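Local coordinates for imine reductase (Bacillus cereus, PDB 4D3D), which catalyses the NADPH-dependent, S-selective reduction of the cyclic imine 2-methylpyrroline to the corresponding amine, at residues Q217-P220 against Y221-M225; V68-V71 against N72-L75; S112-P115 against E116-R119. All coordinates share one frame; numbering follows the deposited sequence. Where two conformers were deposited one is given.

Contact 1: Q217-P220 against Y221-M225. With P4C (O-acetaldehydyl-hexaethylene glycol), chain E.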
loop_
_atom_site.group_PDB
_atom_site.type_symbol
_atom_site.label_atom_id
_atom_site.label_comp_id
_atom_site.label_asym_id
_atom_site.label_seq_id
_atom_site.Cartn_x
_atom_site.Cartn_y
_atom_site.Cartn_z
ATOM N N GLN B 217 10.813 -8.840 -14.156
ATOM C CA GLN B 217 10.951 -7.532 -14.834
ATOM C C GLN B 217 10.360 -6.391 -13.975
ATOM O O GLN B 217 10.982 -5.337 -13.813
ATOM C CB GLN B 217 10.299 -7.534 -16.177
ATOM C CG GLN B 217 11.073 -8.325 -17.247
ATOM C CD GLN B 217 10.347 -8.319 -18.578
ATOM O OE1 GLN B 217 9.299 -8.915 -18.723
ATOM N NE2 GLN B 217 10.922 -7.648 -19.568
ATOM N N PHE B 218 9.200 -6.662 -13.375
ATOM C CA PHE B 218 8.533 -5.659 -12.524
ATOM C C PHE B 218 9.166 -5.449 -11.180
ATOM O O PHE B 218 9.062 -4.326 -10.619
ATOM C CB PHE B 218 7.022 -6.055 -12.408
ATOM C CG PHE B 218 6.151 -5.043 -11.714
ATOM C CD1 PHE B 218 6.342 -3.669 -11.821
ATOM C CD2 PHE B 218 4.994 -5.499 -11.028
ATOM C CE1 PHE B 218 5.468 -2.786 -11.222
ATOM C CE2 PHE B 218 4.120 -4.620 -10.436
ATOM C CZ PHE B 218 4.365 -3.264 -10.517
ATOM N N LEU B 219 9.813 -6.487 -10.608
ATOM C CA LEU B 219 10.404 -6.460 -9.306
ATOM C C LEU B 219 11.084 -5.159 -8.846
ATOM O O LEU B 219 10.725 -4.583 -7.823
ATOM C CB LEU B 219 11.392 -7.657 -9.127
ATOM C CG LEU B 219 12.188 -7.764 -7.870
ATOM C CD1 LEU B 219 11.330 -7.857 -6.611
ATOM C CD2 LEU B 219 13.200 -8.949 -7.921
ATOM N N PRO B 220 12.106 -4.659 -9.554
ATOM C CA PRO B 220 12.786 -3.473 -9.023
ATOM C C PRO B 220 11.905 -2.216 -9.010
ATOM O O PRO B 220 12.130 -1.335 -8.173
ATOM C CB PRO B 220 13.962 -3.244 -9.994
ATOM C CG PRO B 220 13.629 -4.007 -11.202
ATOM C CD PRO B 220 12.740 -5.175 -10.801
ATOM N N TYR B 221 10.915 -2.175 -9.893
ATOM C CA TYR B 221 10.025 -1.005 -10.031
ATOM C C TYR B 221 8.928 -1.095 -8.948
ATOM O O TYR B 221 8.609 -0.095 -8.272
ATOM C CB TYR B 221 9.377 -1.004 -11.409
ATOM C CG TYR B 221 10.410 -0.812 -12.493
ATOM C CD1 TYR B 221 11.033 0.371 -12.679
ATOM C CD2 TYR B 221 10.773 -1.865 -13.296
ATOM C CE1 TYR B 221 12.068 0.498 -13.637
ATOM C CE2 TYR B 221 11.796 -1.744 -14.285
ATOM C CZ TYR B 221 12.369 -0.517 -14.467
ATOM O OH TYR B 221 13.372 -0.379 -15.443
ATOM N N ALA B 222 8.366 -2.279 -8.767
ATOM C CA ALA B 222 7.396 -2.477 -7.617
ATOM C C ALA B 222 8.114 -2.200 -6.303
ATOM O O ALA B 222 7.577 -1.508 -5.400
ATOM C CB ALA B 222 6.786 -3.918 -7.620
ATOM N N SER B 223 9.322 -2.734 -6.109
ATOM C CA SER B 223 10.057 -2.488 -4.899
ATOM C C SER B 223 10.346 -1.047 -4.661
ATOM O O SER B 223 10.187 -0.562 -3.545
ATOM C CB SER B 223 11.386 -3.301 -4.831
ATOM O OG SER B 223 11.062 -4.651 -4.942
ATOM N N ALA B 224 10.801 -0.336 -5.690
ATOM C CA ALA B 224 11.156 1.057 -5.566
ATOM C C ALA B 224 9.905 1.899 -5.187
ATOM O O ALA B 224 10.012 2.796 -4.336
ATOM C CB ALA B 224 11.779 1.601 -6.857
ATOM N N MET B 225 8.779 1.584 -5.767
ATOM C CA MET B 225 7.573 2.364 -5.439
ATOM C C MET B 225 7.208 2.134 -3.982
ATOM O O MET B 225 6.958 3.095 -3.208
ATOM C CB MET B 225 6.423 2.001 -6.345
ATOM C CG MET B 225 5.071 2.644 -5.944
ATOM S SD MET B 225 5.115 4.453 -5.907
ATOM C CE MET B 225 5.189 4.848 -7.595
HETATM O O1 P4C E . 8.544 12.156 -1.885
HETATM C C2 P4C E . 8.104 13.123 -0.871
HETATM C C3 P4C E . 7.368 14.369 -1.392
HETATM O O4 P4C E . 6.018 14.372 -0.968
HETATM C C5 P4C E . 5.068 15.299 -1.551
HETATM C C6 P4C E . 4.801 14.967 -3.018
HETATM O O7 P4C E . 3.406 14.935 -3.400
HETATM C C8 P4C E . 3.160 14.421 -4.760
HETATM C C9 P4C E . 1.905 13.484 -4.799
HETATM O O10 P4C E . 1.597 12.706 -6.050
HETATM C C11 P4C E . 2.481 12.211 -7.112
HETATM C C12 P4C E . 2.686 10.657 -7.220
HETATM O O13 P4C E . 4.115 10.242 -7.493
HETATM C C14 P4C E . 4.578 8.831 -7.505
HETATM C C15 P4C E . 6.128 8.645 -7.305
HETATM O O16 P4C E . 6.520 7.495 -6.401
HETATM C C17 P4C E . 7.912 7.016 -6.080
HETATM C C18 P4C E . 8.820 6.662 -7.349
HETATM O O19 P4C E . 9.210 5.230 -7.489
HETATM C C20 P4C E . 9.832 5.144 -8.843
HETATM C C21 P4C E . 10.710 3.900 -8.905
HETATM O O22 P4C E . 11.149 3.575 -10.255
#

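Contact 2: V68-V71 against N72-L75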
loop_
_atom_site.group_PDB
_atom_site.type_symbol
_atom_site.label_atom_id
_atom_site.label_comp_id
_atom_site.label_asym_id
_atom_site.label_seq_id
_atom_site.Cartn_x
_atom_site.Cartn_y
_atom_site.Cartn_z
ATOM N N VAL B 68 -3.307 -30.198 34.041
ATOM C CA VAL B 68 -4.412 -30.318 34.967
ATOM C C VAL B 68 -5.744 -30.585 34.276
ATOM O O VAL B 68 -5.965 -30.249 33.120
ATOM C CB VAL B 68 -4.561 -29.054 35.864
ATOM C CG1 VAL B 68 -3.264 -28.850 36.668
ATOM C CG2 VAL B 68 -4.840 -27.844 35.034
ATOM N N SER B 69 -6.635 -31.205 35.010
ATOM C CA SER B 69 -7.884 -31.650 34.406
ATOM C C SER B 69 -8.896 -30.526 34.106
ATOM O O SER B 69 -9.637 -30.553 33.077
ATOM C CB SER B 69 -8.530 -32.715 35.323
ATOM O OG SER B 69 -9.801 -33.172 34.755
ATOM N N THR B 70 -8.930 -29.529 34.990
ATOM C CA THR B 70 -10.008 -28.509 34.933
ATOM C C THR B 70 -9.465 -27.082 34.849
ATOM O O THR B 70 -8.326 -26.782 35.276
ATOM C CB THR B 70 -10.919 -28.584 36.183
ATOM O OG1 THR B 70 -10.265 -28.124 37.374
ATOM C CG2 THR B 70 -11.400 -30.004 36.456
ATOM N N VAL B 71 -10.321 -26.197 34.376
ATOM C CA VAL B 71 -10.007 -24.720 34.267
ATOM C C VAL B 71 -9.715 -24.188 35.685
ATOM O O VAL B 71 -8.806 -23.396 35.867
ATOM C CB VAL B 71 -11.203 -24.002 33.625
ATOM C CG1 VAL B 71 -11.120 -22.470 33.707
ATOM C CG2 VAL B 71 -11.302 -24.425 32.163
ATOM N N ASN B 72 -10.465 -24.682 36.682
ATOM C CA ASN B 72 -10.306 -24.247 38.111
ATOM C C ASN B 72 -8.907 -24.499 38.558
ATOM O O ASN B 72 -8.256 -23.647 39.184
ATOM C CB ASN B 72 -11.341 -24.940 39.037
ATOM C CG ASN B 72 -12.558 -24.106 39.222
ATOM O OD1 ASN B 72 -13.566 -24.511 39.806
ATOM N ND2 ASN B 72 -12.457 -22.904 38.734
ATOM N N GLU B 73 -8.383 -25.691 38.263
ATOM C CA GLU B 73 -7.042 -26.026 38.679
ATOM C C GLU B 73 -5.998 -25.177 37.959
ATOM O O GLU B 73 -4.953 -24.762 38.548
ATOM C CB GLU B 73 -6.791 -27.548 38.443
ATOM C CG GLU B 73 -7.624 -28.441 39.375
ATOM C CD GLU B 73 -7.560 -29.866 38.868
ATOM O OE1 GLU B 73 -8.153 -30.119 37.839
ATOM O OE2 GLU B 73 -6.843 -30.671 39.412
ATOM N N ALA B 74 -6.254 -24.909 36.676
ATOM C CA ALA B 74 -5.315 -24.128 35.899
ATOM C C ALA B 74 -5.243 -22.675 36.474
ATOM O O ALA B 74 -4.180 -22.109 36.576
ATOM C CB ALA B 74 -5.702 -24.107 34.399
ATOM N N LEU B 75 -6.390 -22.085 36.769
ATOM C CA LEU B 75 -6.429 -20.698 37.341
ATOM C C LEU B 75 -5.722 -20.686 38.700
ATOM O O LEU B 75 -5.041 -19.745 39.027
ATOM C CB LEU B 75 -7.886 -20.260 37.487
ATOM C CG LEU B 75 -8.697 -19.955 36.215
ATOM C CD1 LEU B 75 -10.135 -19.650 36.557
ATOM C CD2 LEU B 75 -8.062 -18.749 35.522
HETATM O O HOH W 1 -5.686 -32.331 37.558
#

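Contact 3: S112-P115 against E116-R119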
loop_
_atom_site.group_PDB
_atom_site.type_symbol
_atom_site.label_atom_id
_atom_site.label_comp_id
_atom_site.label_asym_id
_atom_site.label_seq_id
_atom_site.Cartn_x
_atom_site.Cartn_y
_atom_site.Cartn_z
ATOM N N SER B 112 -6.554 -12.572 18.224
ATOM C CA SER B 112 -6.733 -11.436 17.283
ATOM C C SER B 112 -8.203 -11.097 17.059
ATOM O O SER B 112 -9.022 -11.948 16.628
ATOM C CB SER B 112 -5.984 -11.751 15.944
ATOM O OG SER B 112 -6.066 -10.661 15.042
ATOM N N ASP B 113 -8.545 -9.862 17.383
ATOM C CA ASP B 113 -9.844 -9.328 17.229
ATOM C C ASP B 113 -9.738 -7.795 17.276
ATOM O O ASP B 113 -8.617 -7.229 17.074
ATOM C CB ASP B 113 -10.831 -9.902 18.322
ATOM C CG ASP B 113 -12.272 -10.008 17.821
ATOM O OD1 ASP B 113 -12.913 -9.091 17.171
ATOM O OD2 ASP B 113 -12.884 -11.060 18.098
ATOM N N THR B 114 -10.901 -7.176 17.354
ATOM C CA THR B 114 -11.038 -5.789 17.275
ATOM C C THR B 114 -10.568 -5.164 18.637
ATOM O O THR B 114 -10.530 -5.816 19.716
ATOM C CB THR B 114 -12.439 -5.359 16.951
ATOM O OG1 THR B 114 -13.346 -5.542 18.059
ATOM C CG2 THR B 114 -13.000 -6.069 15.662
ATOM N N PRO B 115 -10.313 -3.864 18.582
ATOM C CA PRO B 115 -10.030 -3.123 19.822
ATOM C C PRO B 115 -11.224 -3.207 20.791
ATOM O O PRO B 115 -11.010 -3.350 21.986
ATOM C CB PRO B 115 -9.854 -1.702 19.288
ATOM C CG PRO B 115 -9.253 -1.892 17.894
ATOM C CD PRO B 115 -10.016 -3.062 17.353
ATOM N N GLU B 116 -12.458 -3.089 20.302
ATOM C CA GLU B 116 -13.630 -3.085 21.203
ATOM C C GLU B 116 -13.800 -4.442 21.887
ATOM O O GLU B 116 -14.148 -4.511 23.070
ATOM C CB GLU B 116 -14.878 -2.662 20.488
ATOM C CG GLU B 116 -16.183 -2.779 21.286
ATOM C CD GLU B 116 -17.470 -2.384 20.517
ATOM O OE1 GLU B 116 -17.412 -1.906 19.354
ATOM O OE2 GLU B 116 -18.586 -2.483 21.115
ATOM N N LYS B 117 -13.494 -5.508 21.207
ATOM C CA LYS B 117 -13.589 -6.839 21.860
ATOM C C LYS B 117 -12.594 -6.993 23.059
ATOM O O LYS B 117 -12.981 -7.480 24.120
ATOM C CB LYS B 117 -13.407 -7.927 20.826
ATOM C CG LYS B 117 -14.658 -7.978 19.884
ATOM C CD LYS B 117 -15.259 -9.360 19.629
ATOM C CE LYS B 117 -15.434 -10.179 20.904
ATOM N NZ LYS B 117 -16.602 -11.139 21.006
ATOM N N ALA B 118 -11.367 -6.497 22.904
ATOM C CA ALA B 118 -10.377 -6.454 23.932
ATOM C C ALA B 118 -10.809 -5.544 25.095
ATOM O O ALA B 118 -10.628 -5.922 26.258
ATOM C CB ALA B 118 -9.050 -5.996 23.408
ATOM N N ARG B 119 -11.377 -4.380 24.793
ATOM C CA ARG B 119 -11.886 -3.510 25.852
ATOM C C ARG B 119 -13.007 -4.182 26.656
ATOM O O ARG B 119 -13.024 -4.047 27.894
ATOM C CB ARG B 119 -12.405 -2.216 25.267
ATOM C CG ARG B 119 -11.299 -1.319 24.666
ATOM C CD ARG B 119 -11.867 -0.210 23.765
ATOM N NE ARG B 119 -10.741 0.562 23.172
ATOM C CZ ARG B 119 -10.764 1.060 21.914
ATOM N NH1 ARG B 119 -11.822 0.913 21.160
ATOM N NH2 ARG B 119 -9.701 1.634 21.385
#

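Contact 1: Q217-P220 against Y221-M225
Ala222 CB sits 3.8 Å from the centroid of the Phe218 ring and 10° off its normal, which identifies a CH-pi contact over the ring face. The ring reaches this position because Phe218 CG lies anti to the backbone N (chi1 -173°), turning it toward the following helical turn, where its CD1 also meets Tyr221 CB at 4.1 Å. In Tyr221, CG lies opposite the carbonyl carbon (chi1 -65°), which carries CD2 to 3.5 Å from Gln217 O, at the ring edge. The polar edge centres on Leu219 O, which accepts from Ser223 N and, above its carbonyl plane, from Ser223 OG, each bond 2.9 Å long. Pro220 has no N-H to give to the preceding turn, and the helix kinks there; its carbonyl still receives Ala224 N. Beyond it, Ala224 CB approaches C21 of the bound polyether to 3.3 Å and Met225 CE lies 3.2 Å from its O16, lining part of the ligand pocket. All these residues belong to helix 215-242. Phe218 and Ala222 pack on Ala204 and Tyr201 of helix 182-210, while Tyr221 OH bonds Asp174 of the second subunit and its ring meets Tyr186 of that subunit edge-to-face.

Contact 2: V68-V71 against N72-L75
The carboxylate of Glu73 turns back over Thr70 and Ser69. Its OE1 lies 2.9 Å from Thr70 OG1 and takes a weak bond from Thr70 N, bent to 133° at the hydrogen. The other oxygen, OE2, accepts a hydrogen bond from a water 2.7 Å away, and that water accepts in turn from Ser69 N, so both oxygens are tied to the incoming loop. Thr70 OG1 stands between its own backbone N and carbonyl carbon (chi1 71°), a setting that aims it at the N-terminal end of the helix, where it accepts from Glu73 N at 3.2 Å. With each side chain reaching the other's backbone N-H, Thr70 and Glu73 form a capping box at the start of helix 71-77, after the short loop that follows strand 66-67 in the Rossmann-type domain. The main chain joins in through Ala74 N, which bonds Thr70 O at 3.1 Å. Beneath the cap the contact is apolar: Val68 CG2 meets Ala74 CB at 3.9 Å, and Val71 and Leu75 run side by side with CG1 and CD1 4.1 Å apart. Val71 and Ala74 both touch Trp50 of strand 46-50, and Leu75 packs against Val98 and Leu102.

Contact 3: S112-P115 against E116-R119
Arg119 N donates to Pro115 O at 3.0 Å, within the carbonyl plane and with an angle of 162° at the hydrogen. The same pair meets again through its side chains. One face of the Arg119 guanidinium covers Pro115 CB, which stands 3.6 Å above the plane and toward its rim, while Arg119 CG passes 3.4 Å from Pro115 O. The charged group is held from outside by a salt bridge from NE to Asp179 and a bond from NH2 to Asn211 of the second subunit. Just before it, at the first turn, Lys117 N donates to Thr114 OG1 (3.2 Å) as a capping bond, although the position of that hydroxyl is less certain. Thr114 is thus the N-cap, and Pro115 the first residue, of helix 115-127, which follows strand 106-109 in the Rossmann-type domain. Glu268 of the second subunit bonds Glu116 N and, subject to the same doubt, Thr114 OG1; the helix dipole would probably stabilise its negative charge. Within the loop, Asp113 OD1 uses its anti lone pair to accept from Thr114 N at 2.8 Å. Lys117 CG lies opposite the carbonyl carbon, beside its own N (chi1 -70°), which turns the bent aliphatic chain back across the Asp113 carboxylate, with CD 3.3 Å from OD2. Lys117 NZ stays 4.7 Å from Asp113 OD2, too far for direct charge contact, and makes a weak hydrogen bond to Asn89 instead.

Along the chain the order is contact 2, contact 3, contact 1. The first two belong to the Rossmann-type domain, at the starts of helices 71-77 and 115-127, with centres 26 Å apart and about 16 Å between nearest atoms. Contact 1 lies in the helical C-terminal region, its centre 54 Å from that of contact 2, the two lying on opposite sides of the chain's centre, and 36 Å from that of contact 3. Helix 182-210 spans the gap: contact 3 lies against its N-terminal part and contact 1 against its C-terminal part. Contacts 1 and 3 also meet the second subunit, which contact 2 does not, so dimer contacts extend over both domains.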